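Local structure of putative cell invasion protein with MAC/Perforin domain (Bacteroides thetaiotaomicron VPI-5482, 3KK7) at residues D54-V62 and F72-M82; L180-L188 and Y344-E352. The protein is of uncertain function but belongs to the membrane-attack complex/perforin family, whose best-known members insert into membranes and form pores, and may act in cell invasion. All coordinates share one frame; numbering follows the deposited sequence.

Interaction 1 (D54-V62 and F72-M82); sequences DFLGCSYAV and FANAKYPVVNM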
# COMPACT_ATOMS: atom_id res chain seq x y z
N ASP A 54 -15.81 12.75 4.44
CA ASP A 54 -14.38 13.02 4.66
C ASP A 54 -13.46 11.81 4.56
O ASP A 54 -12.28 11.97 4.70
CB ASP A 54 -14.14 13.65 6.06
CG ASP A 54 -14.78 15.02 6.24
OD1 ASP A 54 -14.67 15.89 5.34
OD2 ASP A 54 -15.34 15.22 7.32
N PHE A 55 -13.97 10.59 4.36
CA PHE A 55 -13.05 9.44 4.26
C PHE A 55 -12.42 9.31 2.88
O PHE A 55 -11.45 8.59 2.72
CB PHE A 55 -13.74 8.14 4.64
CG PHE A 55 -14.25 8.13 6.02
CD1 PHE A 55 -13.40 7.94 7.07
CD2 PHE A 55 -15.58 8.38 6.28
CE1 PHE A 55 -13.87 7.98 8.37
CE2 PHE A 55 -16.06 8.41 7.60
CZ PHE A 55 -15.20 8.22 8.63
N LEU A 56 -12.97 10.01 1.90
CA LEU A 56 -12.52 9.85 0.54
C LEU A 56 -11.09 10.36 0.41
O LEU A 56 -10.75 11.38 0.96
CB LEU A 56 -13.44 10.61 -0.41
CG LEU A 56 -13.53 10.05 -1.83
CD1 LEU A 56 -14.10 8.65 -1.85
CD2 LEU A 56 -14.38 11.02 -2.69
N GLY A 57 -10.26 9.60 -0.28
CA GLY A 57 -8.85 9.96 -0.49
C GLY A 57 -7.95 9.73 0.71
O GLY A 57 -6.78 10.18 0.70
N CYS A 58 -8.48 9.08 1.75
CA CYS A 58 -7.68 8.68 2.90
C CYS A 58 -7.12 7.30 2.73
O CYS A 58 -7.66 6.47 2.00
CB CYS A 58 -8.48 8.69 4.21
SG CYS A 58 -8.87 10.35 4.71
N SER A 59 -6.03 7.06 3.44
CA SER A 59 -5.45 5.74 3.48
C SER A 59 -6.39 4.82 4.26
O SER A 59 -7.21 5.26 5.10
CB SER A 59 -4.09 5.80 4.14
OG SER A 59 -4.25 6.26 5.47
N TYR A 60 -6.26 3.53 3.97
CA TYR A 60 -7.07 2.51 4.56
C TYR A 60 -6.16 1.37 5.04
O TYR A 60 -5.27 0.93 4.30
CB TYR A 60 -8.09 2.01 3.53
CG TYR A 60 -8.99 0.96 4.09
CD1 TYR A 60 -8.64 -0.39 4.06
CD2 TYR A 60 -10.18 1.31 4.71
CE1 TYR A 60 -9.48 -1.37 4.61
CE2 TYR A 60 -11.01 0.35 5.25
CZ TYR A 60 -10.66 -0.98 5.21
OH TYR A 60 -11.50 -1.89 5.77
N ALA A 61 -6.39 0.90 6.27
CA ALA A 61 -5.52 -0.10 6.92
C ALA A 61 -6.09 -1.51 6.88
O ALA A 61 -7.15 -1.78 7.45
CB ALA A 61 -5.27 0.29 8.37
N VAL A 62 -5.37 -2.41 6.23
CA VAL A 62 -5.82 -3.80 6.13
C VAL A 62 -5.16 -4.60 7.26
O VAL A 62 -5.83 -5.00 8.20
CB VAL A 62 -5.49 -4.43 4.73
CG1 VAL A 62 -5.85 -5.93 4.70
CG2 VAL A 62 -6.21 -3.69 3.59
N PHE A 72 -15.09 2.26 9.00
CA PHE A 72 -14.55 3.61 9.08
C PHE A 72 -13.33 3.71 9.98
O PHE A 72 -12.46 4.53 9.73
CB PHE A 72 -15.62 4.62 9.53
CG PHE A 72 -15.95 4.55 10.98
CD1 PHE A 72 -15.23 5.31 11.91
CD2 PHE A 72 -16.97 3.74 11.44
CE1 PHE A 72 -15.54 5.27 13.26
CE2 PHE A 72 -17.28 3.68 12.81
CZ PHE A 72 -16.56 4.45 13.72
N ALA A 73 -13.26 2.89 11.03
CA ALA A 73 -12.09 2.87 11.92
C ALA A 73 -10.77 2.58 11.16
O ALA A 73 -9.72 2.98 11.60
CB ALA A 73 -12.30 1.83 13.04
N ASN A 74 -10.82 1.86 10.05
CA ASN A 74 -9.62 1.55 9.29
C ASN A 74 -9.17 2.70 8.38
O ASN A 74 -8.12 2.60 7.74
CB ASN A 74 -9.82 0.29 8.45
CG ASN A 74 -10.15 -0.94 9.29
OD1 ASN A 74 -9.74 -1.04 10.45
ND2 ASN A 74 -10.89 -1.87 8.71
N ALA A 75 -9.99 3.74 8.28
CA ALA A 75 -9.59 4.96 7.57
C ALA A 75 -8.56 5.66 8.43
O ALA A 75 -8.82 5.91 9.60
CB ALA A 75 -10.79 5.86 7.35
N LYS A 76 -7.38 5.96 7.90
CA LYS A 76 -6.33 6.51 8.75
C LYS A 76 -6.03 7.99 8.52
O LYS A 76 -6.50 8.82 9.28
CB LYS A 76 -5.07 5.66 8.64
CG LYS A 76 -5.20 4.23 9.22
CD LYS A 76 -5.33 4.17 10.76
CE LYS A 76 -5.66 2.75 11.20
NZ LYS A 76 -6.59 2.70 12.37
N TYR A 77 -5.24 8.33 7.50
CA TYR A 77 -4.87 9.71 7.24
C TYR A 77 -5.07 10.10 5.78
O TYR A 77 -5.11 9.26 4.88
CB TYR A 77 -3.42 9.98 7.60
CG TYR A 77 -3.04 9.58 8.99
CD1 TYR A 77 -3.33 10.39 10.08
CD2 TYR A 77 -2.35 8.38 9.22
CE1 TYR A 77 -2.96 10.02 11.35
CE2 TYR A 77 -1.98 7.99 10.48
CZ TYR A 77 -2.28 8.81 11.55
OH TYR A 77 -1.92 8.40 12.81
N PRO A 78 -5.16 11.40 5.55
CA PRO A 78 -5.41 11.81 4.17
C PRO A 78 -4.20 11.58 3.29
O PRO A 78 -3.08 11.89 3.70
CB PRO A 78 -5.71 13.32 4.25
CG PRO A 78 -5.69 13.70 5.68
CD PRO A 78 -5.43 12.47 6.53
N VAL A 79 -4.43 11.03 2.10
CA VAL A 79 -3.41 10.95 1.06
C VAL A 79 -3.68 12.05 0.02
O VAL A 79 -2.78 12.84 -0.32
CB VAL A 79 -3.40 9.58 0.42
CG1 VAL A 79 -2.51 9.57 -0.78
CG2 VAL A 79 -2.97 8.55 1.45
N VAL A 80 -4.92 12.14 -0.43
CA VAL A 80 -5.31 13.23 -1.31
C VAL A 80 -5.76 14.40 -0.46
O VAL A 80 -6.53 14.22 0.48
CB VAL A 80 -6.44 12.84 -2.28
CG1 VAL A 80 -6.68 13.98 -3.25
CG2 VAL A 80 -6.07 11.57 -3.06
N ASN A 81 -5.24 15.59 -0.77
CA ASN A 81 -5.79 16.83 -0.20
C ASN A 81 -7.09 17.19 -0.94
O ASN A 81 -7.08 17.97 -1.89
CB ASN A 81 -4.78 17.98 -0.29
CG ASN A 81 -5.29 19.27 0.38
OD1 ASN A 81 -6.46 19.41 0.65
ND2 ASN A 81 -4.39 20.20 0.65
N MSE A 82 -8.21 16.60 -0.47
CA MSE A 82 -9.54 16.75 -1.06
C MSE A 82 -10.07 18.18 -1.09
O MSE A 82 -10.68 18.58 -2.06
CB MSE A 82 -10.55 15.89 -0.31
CG MSE A 82 -10.33 14.41 -0.50
SE MSE A 82 -10.52 13.78 -2.36
CE MSE A 82 -12.38 14.30 -2.56

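Interaction 2 (L180-L188 and Y344-E352); sequences LRKIAADYL and YPISDFILE. With EDO (1,2-ethanediol), chain E.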
# COMPACT_ATOMS: atom_id res chain seq x y z
N LEU A 180 -5.63 10.60 -11.77
CA LEU A 180 -4.76 10.14 -10.70
C LEU A 180 -3.39 10.79 -10.84
O LEU A 180 -2.77 11.20 -9.85
CB LEU A 180 -4.66 8.62 -10.67
CG LEU A 180 -5.91 7.85 -10.24
CD1 LEU A 180 -5.61 6.39 -10.13
CD2 LEU A 180 -6.51 8.35 -8.94
N ARG A 181 -2.92 10.94 -12.05
CA ARG A 181 -1.61 11.57 -12.19
C ARG A 181 -1.62 13.04 -11.78
O ARG A 181 -0.70 13.50 -11.11
CB ARG A 181 -1.02 11.33 -13.57
CG ARG A 181 -0.20 10.01 -13.59
CD ARG A 181 0.59 9.86 -14.88
NE ARG A 181 -0.33 9.73 -16.00
CZ ARG A 181 -0.85 8.59 -16.44
NH1 ARG A 181 -0.52 7.42 -15.87
NH2 ARG A 181 -1.70 8.61 -17.45
N LYS A 182 -2.68 13.76 -12.15
CA LYS A 182 -2.82 15.15 -11.74
C LYS A 182 -2.78 15.24 -10.24
O LYS A 182 -2.13 16.16 -9.70
CB LYS A 182 -4.15 15.74 -12.21
CG LYS A 182 -4.10 16.43 -13.52
CD LYS A 182 -4.92 17.70 -13.50
CE LYS A 182 -4.65 18.45 -14.74
NZ LYS A 182 -3.22 18.92 -14.88
N ILE A 183 -3.49 14.31 -9.56
CA ILE A 183 -3.56 14.31 -8.09
C ILE A 183 -2.17 14.08 -7.51
O ILE A 183 -1.75 14.80 -6.59
CB ILE A 183 -4.54 13.29 -7.58
CG1 ILE A 183 -5.96 13.70 -7.93
CG2 ILE A 183 -4.46 13.12 -6.06
CD1 ILE A 183 -7.04 12.67 -7.51
N ALA A 184 -1.45 13.12 -8.08
CA ALA A 184 -0.09 12.76 -7.65
C ALA A 184 0.86 13.96 -7.72
O ALA A 184 1.56 14.29 -6.74
CB ALA A 184 0.47 11.58 -8.46
N ALA A 185 0.83 14.63 -8.87
CA ALA A 185 1.64 15.82 -9.17
C ALA A 185 1.44 17.02 -8.23
O ALA A 185 2.43 17.69 -7.86
CB ALA A 185 1.34 16.28 -10.64
N ASP A 186 0.19 17.29 -7.87
CA ASP A 186 -0.17 18.56 -7.23
C ASP A 186 -1.14 18.54 -6.04
O ASP A 186 -1.24 19.52 -5.35
CB ASP A 186 -0.74 19.50 -8.31
CG ASP A 186 0.35 20.20 -9.13
OD1 ASP A 186 1.06 21.05 -8.54
OD2 ASP A 186 0.49 19.94 -10.35
N TYR A 187 -1.85 17.45 -5.77
CA TYR A 187 -2.91 17.46 -4.76
C TYR A 187 -2.74 16.48 -3.58
O TYR A 187 -3.71 16.17 -2.86
CB TYR A 187 -4.25 17.27 -5.47
CG TYR A 187 -4.52 18.43 -6.40
CD1 TYR A 187 -5.07 19.62 -5.91
CD2 TYR A 187 -4.16 18.38 -7.74
CE1 TYR A 187 -5.28 20.71 -6.72
CE2 TYR A 187 -4.37 19.48 -8.57
CZ TYR A 187 -4.94 20.64 -8.04
OH TYR A 187 -5.19 21.73 -8.85
N LEU A 188 -1.50 16.04 -3.33
CA LEU A 188 -1.23 15.18 -2.20
C LEU A 188 -1.17 15.97 -0.89
O LEU A 188 -0.76 17.12 -0.84
CB LEU A 188 0.06 14.39 -2.41
CG LEU A 188 0.06 13.41 -3.59
CD1 LEU A 188 1.49 12.84 -3.77
CD2 LEU A 188 -1.01 12.29 -3.38
N TYR A 344 -7.58 1.68 -3.97
CA TYR A 344 -6.53 1.81 -4.96
C TYR A 344 -5.19 1.74 -4.28
O TYR A 344 -5.03 2.23 -3.17
CB TYR A 344 -6.66 3.17 -5.67
CG TYR A 344 -7.46 3.07 -6.95
CD1 TYR A 344 -8.76 2.59 -6.93
CD2 TYR A 344 -6.89 3.41 -8.19
CE1 TYR A 344 -9.48 2.47 -8.09
CE2 TYR A 344 -7.62 3.28 -9.37
CZ TYR A 344 -8.91 2.81 -9.30
OH TYR A 344 -9.65 2.69 -10.42
N PRO A 345 -4.21 1.12 -4.92
CA PRO A 345 -2.92 1.09 -4.31
C PRO A 345 -2.35 2.48 -4.13
O PRO A 345 -2.57 3.34 -4.97
CB PRO A 345 -2.07 0.36 -5.35
CG PRO A 345 -2.70 0.67 -6.64
CD PRO A 345 -4.16 0.62 -6.31
N ILE A 346 -1.58 2.68 -3.07
CA ILE A 346 -0.87 3.95 -2.85
C ILE A 346 -0.01 4.29 -4.06
O ILE A 346 0.17 5.45 -4.40
CB ILE A 346 -0.00 3.89 -1.56
CG1 ILE A 346 -0.92 3.80 -0.34
CG2 ILE A 346 0.87 5.11 -1.38
CD1 ILE A 346 -0.19 3.49 0.92
N SER A 347 0.49 3.26 -4.75
CA SER A 347 1.36 3.49 -5.91
C SER A 347 0.68 4.26 -7.04
O SER A 347 1.35 4.94 -7.82
CB SER A 347 1.96 2.20 -6.44
OG SER A 347 0.97 1.28 -6.76
N ASP A 348 -0.65 4.17 -7.12
CA ASP A 348 -1.38 4.99 -8.09
C ASP A 348 -1.40 6.47 -7.78
O ASP A 348 -1.72 7.25 -8.65
CB ASP A 348 -2.82 4.49 -8.27
CG ASP A 348 -2.90 3.32 -9.25
OD1 ASP A 348 -1.94 3.13 -10.03
OD2 ASP A 348 -3.93 2.60 -9.24
N PHE A 349 -1.03 6.87 -6.56
CA PHE A 349 -1.06 8.27 -6.15
C PHE A 349 0.28 8.99 -6.07
O PHE A 349 0.35 10.09 -5.53
CB PHE A 349 -1.82 8.38 -4.82
CG PHE A 349 -3.26 8.06 -4.99
CD1 PHE A 349 -3.67 6.76 -5.09
CD2 PHE A 349 -4.19 9.07 -5.16
CE1 PHE A 349 -4.97 6.47 -5.31
CE2 PHE A 349 -5.51 8.77 -5.40
CZ PHE A 349 -5.90 7.48 -5.47
N ILE A 350 1.33 8.38 -6.62
CA ILE A 350 2.68 8.94 -6.60
C ILE A 350 3.30 8.82 -7.97
O ILE A 350 2.93 7.95 -8.75
CB ILE A 350 3.57 8.29 -5.51
CG1 ILE A 350 3.64 6.78 -5.66
CG2 ILE A 350 3.04 8.59 -4.12
CD1 ILE A 350 4.46 6.14 -4.58
N LEU A 351 4.21 9.74 -8.28
CA LEU A 351 4.83 9.80 -9.60
C LEU A 351 6.12 9.00 -9.73
O LEU A 351 6.49 8.60 -10.84
CB LEU A 351 5.17 11.25 -9.93
CG LEU A 351 4.04 12.24 -10.01
CD1 LEU A 351 4.63 13.59 -10.22
CD2 LEU A 351 3.15 11.84 -11.17
N GLU A 352 6.78 8.77 -8.60
CA GLU A 352 8.12 8.22 -8.56
C GLU A 352 8.13 6.72 -8.87
O GLU A 352 7.66 5.90 -8.07
CB GLU A 352 8.75 8.47 -7.16
CG GLU A 352 8.91 9.95 -6.76
CD GLU A 352 7.64 10.63 -6.20
OE1 GLU A 352 6.57 9.99 -6.04
OE2 GLU A 352 7.72 11.84 -5.92
C1 EDO E . -2.95 21.70 -11.51
O1 EDO E . -4.32 21.49 -11.15
C2 EDO E . -2.66 21.00 -12.83
O2 EDO E . -3.12 21.79 -13.94

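Interaction 1 (D54-V62 and F72-M82)
Phe55 turns the CD1-CE1-CZ side of its ring obliquely to two residues of 72-82: CD1 meets the methyl of Ala75 at 3.3 Å, and CZ lies against CB of Phe72. The carbon skeleton of Leu56 turns the other way, where its CD2 packs on the terminal methyl CE of Met82, a selenomethionine whose chain is folded back by bends at chi2 and chi3. Gly57 sits in the type II turn from Phe55 to Cys58; its O takes two N-H groups in the carbonyl plane, Val79 N and Val80 N, both at 2.9 Å. From Cys58 to Tyr60 the chain forms a short antiparallel ladder with 75-78. Cys58 pairs with Pro78, their side chains diverging, and Tyr60 with Ala75, their side chains on the same face of the sheet; both pairs are non-hydrogen-bonded, and the one-residue shift between them is a beta bulge. The same strand, 58-60, runs antiparallel to strand 211-218 and so belongs to the large bent sheet of the MACPF domain. Three hydrogen bonds tie Ser59 to 76-77: its N bonds Tyr77 O, its O accepts Lys76 N, and its OG, set between backbone N and carbonyl carbon (chi1 62°), receives Tyr77 N at 3.1 Å. A fourth joins OG to Tyr208 O. The ring of Tyr60 carries CB of Asn74 over one face, 3.8 Å from the centroid, and the Asn74 amide stands nearly perpendicular to it (87°). Asn74 ND2 gives a hydrogen bond to Tyr60 OH at 3.0 Å; that hydroxyl is also bonded to Gly70 N, and Asn74 OD1 to Thr66 N. Ala61 N reaches Asn74 O at 2.8 Å, and its methyl touches CE of Lys76.

Interaction 2 (L180-L188 and Y344-E352)
Tyr344 meets the helix at Leu180, whose CD1 lies 3.8 Å from ring atom CE2, the two side chains crossing at about a right angle. Backbone bonding of Tyr344 to Val212 keeps this end of 344-352 on the sheet. After the 3-10 turn 346-348, Asp348 brings CB to within 3.9 Å of Leu180 CD1, so that one methyl of the leucine touches both residues; the carboxylate itself makes a salt bridge with Lys125. Phe349 makes the largest part of the contact from 344-352. With CG anti to its carbonyl carbon (chi1 -68°), the ring extends alongside Ile183, whose CG2 comes to its edge at CD2, while Leu180 CD2 approaches CZ obliquely at 3.6 Å. The carbonyl of Phe349 points at carbon atoms: its O lies 3.3 Å from Ala184 CB and 3.4 Å from Leu188 CD2, with a CA-H...O contact from Ala184 CA. The small side chain of Ala184 is consistent with this close approach, the CA atoms of Ala184 and Phe349 being 4.8 Å apart. At Ile350 the touch is slight, backbone N against the Ala184 methyl. Leu351 spreads its two methyls over the same turn, CD2 on the methyl of Ala184 (3.8 Å) and CD1 on CA of Ala185; Met529 of helix 529-535 also touches this leucine. The whole is apolar packing of helix 177-186 on the loop that follows strand 343-345 of the MACPF sheet, next to helices 353-363 and 529-535.

The centres of interaction 1 and interaction 2 lie about 14 Å apart, both within the MACPF domain, and the two meet directly. Asn81 N lies 2.7 Å from Tyr187 O, a probable hydrogen bond, while Val80 packs its CG1 on Ile183 and its CG2 on Phe349. Interaction 1 is local, closing over nine intervening residues, and is complete before interaction 2 begins; the latter joins parts of the chain 156 residues apart. Strands 58-60 and 343-345 both pair with 211-218, so both contacts reach the same bent antiparallel sheet. Together they place helix 177-186 between the segment 72-82 and the loop after strand 343-345, with helix 529-535 touching Ala185 and Leu351.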